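Local coordinates for 2S Albumin protein (Dolichos, PDB 6IX1) that probably serves as a seed albumin of the hemopexin family, folded as a four-bladed beta-propeller, at residues T55-P60 and S97-I102; E15-E20 and Y86-T91. All coordinates share one frame; numbering follows the deposited sequence. Where two conformers were deposited one is given.

Overall arrangement
Four antiparallel sheets follow one another along the chain, as expected for the four-bladed propeller of the hemopexin family. Contact 1 stays with the second sheet: the loop that leads into it, 55-60, packs against its last strand, 98-101. Contact 2 joins two sheets, setting side chains of strand 15-20 of the first against loop 86-91 of the second. Strand 80-85 lies near both. F57 of contact 1 rests on Q80 and A82, and Y86 of contact 2 directly follows this strand. The centres of the two contacts are 17 Å apart. Their nearest atoms are about 6 Å apart and do not touch. Along the chain their segments alternate.

Contact 1 of 2, residues T55-P60 and S97-I102; sequences TAFAEP and SGPTTI
F57 meets P99 with the rim of its ring. The contact joins the loop entering the second sheet of a hemopexin-type beta-propeller to the last strand of that sheet, which runs antiparallel to strand 80-85. P99 CB lies near the plane of the phenyl ring, 3.7 Å from F57 CE2. P99 CG is equally close to the same carbon, so a CB-CG side of the proline ring rests on one aromatic corner. The two side chains cross obliquely. The contact is apolar. The CB of F57 already points toward the proline segment, and with CG beside the backbone N, anti to the carbonyl carbon (chi1 -47°), the ring extends to P99 with CE2 in front. The rest of the buried F57 side chain touches V75 and S77 of strand 72-77 and Q80 and A82 of strand 80-85. P99 is more exposed and follows a cis peptide bond. T55 adds a looser touch, its methyl CG2 standing 4.3 Å from P99 CG. T55 O accepts from both A58 N and E59 N. T55 OG1 has its main partner in L52 O and takes a weak, bent bond from F57 N, 3.1 Å long with 129° at the hydrogen.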
loop_
_atom_site.group_PDB
_atom_site.type_symbol
_atom_site.label_atom_id
_atom_site.label_comp_id
_atom_site.label_asym_id
_atom_site.label_seq_id
_atom_site.Cartn_x
_atom_site.Cartn_y
_atom_site.Cartn_z
ATOM N N THR A 55 2.682 5.193 18.947
ATOM C CA THR A 55 1.415 4.676 18.387
ATOM C C THR A 55 1.635 3.258 17.851
ATOM O O THR A 55 2.779 2.765 17.703
ATOM C CB THR A 55 0.875 5.560 17.273
ATOM O OG1 THR A 55 1.693 5.334 16.125
ATOM C CG2 THR A 55 0.791 7.032 17.621
ATOM N N ALA A 56 0.538 2.595 17.544
ATOM C CA ALA A 56 0.517 1.246 16.930
ATOM C C ALA A 56 1.289 1.299 15.602
ATOM O O ALA A 56 1.765 0.251 15.147
ATOM C CB ALA A 56 -0.895 0.819 16.748
ATOM N N PHE A 57 1.240 2.460 14.965
ATOM C CA PHE A 57 1.873 2.607 13.636
ATOM C C PHE A 57 3.389 2.517 13.726
ATOM O O PHE A 57 4.028 2.105 12.746
ATOM C CB PHE A 57 1.414 3.889 12.947
ATOM C CG PHE A 57 -0.078 4.026 13.033
ATOM C CD1 PHE A 57 -0.879 3.251 12.242
ATOM C CD2 PHE A 57 -0.642 4.903 13.937
ATOM C CE1 PHE A 57 -2.246 3.310 12.371
ATOM C CE2 PHE A 57 -2.006 4.910 14.100
ATOM C CZ PHE A 57 -2.831 4.130 13.309
ATOM N N ALA A 58 3.954 2.878 14.871
ATOM C CA ALA A 58 5.393 2.724 15.089
ATOM C C ALA A 58 5.696 1.309 15.598
ATOM O O ALA A 58 6.659 0.648 15.165
ATOM C CB ALA A 58 5.893 3.742 16.087
ATOM N N GLU A 59 4.903 0.836 16.571
ATOM C CA GLU A 59 5.118 -0.477 17.202
ATOM C C GLU A 59 3.742 -1.087 17.408
ATOM O O GLU A 59 3.016 -0.564 18.231
ATOM C CB GLU A 59 5.910 -0.382 18.518
ATOM C CG GLU A 59 7.311 0.188 18.394
ATOM C CD GLU A 59 8.536 -0.607 17.886
ATOM O OE1 GLU A 59 8.668 -1.897 18.041
ATOM O OE2 GLU A 59 9.506 0.058 17.485
ATOM N N PRO A 60 3.363 -2.143 16.690
ATOM C CA PRO A 60 4.268 -3.001 15.938
ATOM C C PRO A 60 4.578 -2.597 14.486
ATOM O O PRO A 60 5.487 -3.118 13.875
ATOM C CB PRO A 60 3.489 -4.307 15.898
ATOM C CG PRO A 60 2.032 -3.878 15.854
ATOM C CD PRO A 60 2.016 -2.746 16.858
ATOM N N SER A 97 -5.706 13.115 11.166
ATOM C CA SER A 97 -6.974 12.555 11.688
ATOM C C SER A 97 -6.625 11.255 12.398
ATOM O O SER A 97 -5.809 10.528 11.882
ATOM C CB SER A 97 -8.033 12.356 10.584
ATOM O OG SER A 97 -9.251 11.823 11.064
ATOM N N GLY A 98 -7.298 10.947 13.501
ATOM C CA GLY A 98 -7.019 9.756 14.307
ATOM C C GLY A 98 -5.805 9.960 15.222
ATOM O O GLY A 98 -5.454 11.132 15.493
ATOM N N PRO A 99 -5.147 8.886 15.702
ATOM C CA PRO A 99 -5.471 7.506 15.383
ATOM C C PRO A 99 -6.891 7.172 15.868
ATOM O O PRO A 99 -7.373 7.671 16.857
ATOM C CB PRO A 99 -4.470 6.721 16.229
ATOM C CG PRO A 99 -3.282 7.647 16.304
ATOM C CD PRO A 99 -3.945 8.971 16.503
ATOM N N THR A 100 -7.589 6.345 15.127
ATOM C CA THR A 100 -8.915 5.823 15.529
ATOM C C THR A 100 -9.120 4.463 14.892
ATOM O O THR A 100 -8.255 4.003 14.184
ATOM C CB THR A 100 -10.018 6.827 15.171
ATOM O OG1 THR A 100 -11.226 6.455 15.802
ATOM C CG2 THR A 100 -10.218 6.946 13.679
ATOM N N THR A 101 -10.280 3.861 15.126
ATOM C CA THR A 101 -10.559 2.577 14.465
ATOM C C THR A 101 -10.882 2.786 12.986
ATOM O O THR A 101 -11.380 3.850 12.604
ATOM C CB THR A 101 -11.645 1.758 15.154
ATOM O OG1 THR A 101 -12.859 2.494 14.997
ATOM C CG2 THR A 101 -11.292 1.396 16.578
ATOM N N ILE A 102 -10.727 1.748 12.199
ATOM C CA ILE A 102 -11.100 1.817 10.759
ATOM C C ILE A 102 -12.562 2.222 10.630
ATOM O O ILE A 102 -12.934 3.007 9.778
ATOM C CB ILE A 102 -10.796 0.492 10.059
ATOM C CG1 ILE A 102 -9.283 0.290 10.022
ATOM C CG2 ILE A 102 -11.483 0.422 8.676
ATOM C CD1 ILE A 102 -8.912 -1.135 9.735
#

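Contact 2 of 2, residues E15-E20 and Y86-T91; sequences EVYFFE and YAPGTT
Y17 of strand 15-20 carries the contact, its phenol end lying against Y86 and P88 of the loop. E15 starts the strand and is tied to R26 by a salt bridge through OE1. V16 points to the other side of the sheet, where its CG1 sits 3.7 Å above one face of the F18 ring, offset toward the rim. Y17 then crosses to the loop. Its CG lies beside the backbone N, anti to the carbonyl carbon (chi1 -68°), and the phenol end reaches the loop. Y17 CE1 lies 3.9 Å from Y86 CD1, and Y17 OH is 3.7 Å from that same carbon. The two rings are oblique, with planes at 65° and centroids 5.4 Å apart. This is an interface between the first and second sheets of the hemopexin-type propeller. F8 of strand 6-9 joins it, stacking on Y17 and meeting the Y86 ring at an angle. With an alanine at this position in place of Y17, Y86 and P88 would probably face a gap, and F8 would lose the ring it stacks on. F18 turns back to the V16 side and meets W216 edge-to-face. Across the interface, Y86 OH is hydrogen-bonded to S11 N. P88 CB stands 4.1 Å from Y17 OH, within a type II turn where A87 O accepts from both T90 N and T90 OG1.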
loop_
_atom_site.group_PDB
_atom_site.type_symbol
_atom_site.label_atom_id
_atom_site.label_comp_id
_atom_site.label_asym_id
_atom_site.label_seq_id
_atom_site.Cartn_x
_atom_site.Cartn_y
_atom_site.Cartn_z
ATOM N N GLU A 15 9.454 7.915 -6.042
ATOM C CA GLU A 15 9.770 7.474 -4.679
ATOM C C GLU A 15 8.599 6.639 -4.111
ATOM O O GLU A 15 7.423 7.018 -4.274
ATOM C CB GLU A 15 10.094 8.656 -3.759
ATOM C CG GLU A 15 11.298 9.393 -4.232
ATOM C CD GLU A 15 11.798 10.510 -3.323
ATOM O OE1 GLU A 15 11.597 10.422 -2.106
ATOM O OE2 GLU A 15 12.514 11.388 -3.880
ATOM N N VAL A 16 8.978 5.592 -3.390
ATOM C CA VAL A 16 8.025 4.685 -2.736
ATOM C C VAL A 16 8.524 4.460 -1.295
ATOM O O VAL A 16 9.733 4.423 -1.018
ATOM C CB VAL A 16 7.837 3.349 -3.491
ATOM C CG1 VAL A 16 9.161 2.551 -3.636
ATOM C CG2 VAL A 16 6.797 2.468 -2.803
ATOM N N TYR A 17 7.559 4.389 -0.385
ATOM C CA TYR A 17 7.817 3.978 0.990
ATOM C C TYR A 17 7.387 2.526 1.182
ATOM O O TYR A 17 6.261 2.176 0.817
ATOM C CB TYR A 17 7.037 4.865 1.963
ATOM C CG TYR A 17 7.484 6.305 2.038
ATOM C CD1 TYR A 17 6.971 7.209 1.156
ATOM C CD2 TYR A 17 8.446 6.763 2.934
ATOM C CE1 TYR A 17 7.347 8.537 1.142
ATOM C CE2 TYR A 17 8.813 8.104 2.950
ATOM C CZ TYR A 17 8.291 8.997 2.014
ATOM O OH TYR A 17 8.639 10.321 1.942
ATOM N N PHE A 18 8.273 1.713 1.705
ATOM C CA PHE A 18 8.012 0.317 2.043
ATOM C C PHE A 18 8.136 0.127 3.537
ATOM O O PHE A 18 9.170 0.496 4.090
ATOM C CB PHE A 18 8.972 -0.665 1.377
ATOM C CG PHE A 18 8.913 -0.764 -0.121
ATOM C CD1 PHE A 18 7.751 -0.975 -0.758
ATOM C CD2 PHE A 18 10.044 -0.722 -0.901
ATOM C CE1 PHE A 18 7.687 -1.126 -2.121
ATOM C CE2 PHE A 18 10.006 -0.937 -2.251
ATOM C CZ PHE A 18 8.807 -1.129 -2.875
ATOM N N PHE A 19 7.100 -0.476 4.128
ATOM C CA PHE A 19 7.095 -0.791 5.575
ATOM C C PHE A 19 7.273 -2.284 5.797
ATOM O O PHE A 19 6.655 -3.115 5.100
ATOM C CB PHE A 19 5.770 -0.305 6.208
ATOM C CG PHE A 19 5.652 1.182 6.042
ATOM C CD1 PHE A 19 6.230 2.043 6.936
ATOM C CD2 PHE A 19 5.031 1.691 4.948
ATOM C CE1 PHE A 19 6.205 3.412 6.716
ATOM C CE2 PHE A 19 5.002 3.063 4.739
ATOM C CZ PHE A 19 5.592 3.906 5.625
ATOM N N GLU A 20 8.163 -2.618 6.732
ATOM C CA GLU A 20 8.549 -3.990 7.088
ATOM C C GLU A 20 8.596 -4.017 8.610
ATOM O O GLU A 20 9.521 -3.475 9.219
ATOM C CB GLU A 20 9.865 -4.358 6.435
ATOM C CG GLU A 20 9.891 -3.979 4.976
ATOM C CD GLU A 20 11.166 -3.258 4.544
ATOM O OE1 GLU A 20 11.697 -3.904 3.958
ATOM O OE2 GLU A 20 11.558 -2.065 4.929
ATOM N N TYR A 86 3.080 13.126 5.424
ATOM C CA TYR A 86 4.443 12.568 5.560
ATOM C C TYR A 86 5.507 13.608 5.130
ATOM O O TYR A 86 6.722 13.289 5.254
ATOM C CB TYR A 86 4.579 11.203 4.886
ATOM C CG TYR A 86 4.182 11.189 3.444
ATOM C CD1 TYR A 86 5.138 11.459 2.479
ATOM C CD2 TYR A 86 2.895 10.891 3.024
ATOM C CE1 TYR A 86 4.790 11.503 1.145
ATOM C CE2 TYR A 86 2.533 10.944 1.702
ATOM C CZ TYR A 86 3.484 11.245 0.766
ATOM O OH TYR A 86 3.166 11.297 -0.548
ATOM N N ALA A 87 5.131 14.789 4.634
ATOM C CA ALA A 87 6.032 15.982 4.548
ATOM C C ALA A 87 7.418 15.658 4.024
ATOM O O ALA A 87 8.420 15.887 4.710
ATOM C CB ALA A 87 6.024 16.723 5.895
ATOM N N PRO A 88 7.577 15.181 2.795
ATOM C CA PRO A 88 8.888 14.788 2.301
ATOM C C PRO A 88 9.888 15.934 2.299
ATOM O O PRO A 88 9.539 17.104 2.085
ATOM C CB PRO A 88 8.670 14.315 0.879
ATOM C CG PRO A 88 7.235 14.237 0.705
ATOM C CD PRO A 88 6.566 14.957 1.825
ATOM N N GLY A 89 11.086 15.579 2.686
ATOM C CA GLY A 89 12.209 16.547 2.659
ATOM C C GLY A 89 12.230 17.419 3.894
ATOM O O GLY A 89 13.042 18.285 3.952
ATOM N N THR A 90 11.360 17.169 4.866
ATOM C CA THR A 90 11.221 17.967 6.102
ATOM C C THR A 90 11.016 17.020 7.270
ATOM O O THR A 90 10.812 15.816 7.106
ATOM C CB THR A 90 10.041 18.971 6.063
ATOM O OG1 THR A 90 8.819 18.259 6.333
ATOM C CG2 THR A 90 9.931 19.695 4.740
ATOM N N THR A 91 10.941 17.642 8.436
ATOM C CA THR A 91 10.570 17.006 9.700
ATOM C C THR A 91 9.154 17.453 10.131
ATOM O O THR A 91 8.920 17.688 11.353
ATOM C CB THR A 91 11.604 17.369 10.764
ATOM O OG1 THR A 91 11.514 18.799 10.931
ATOM C CG2 THR A 91 12.955 16.830 10.378
#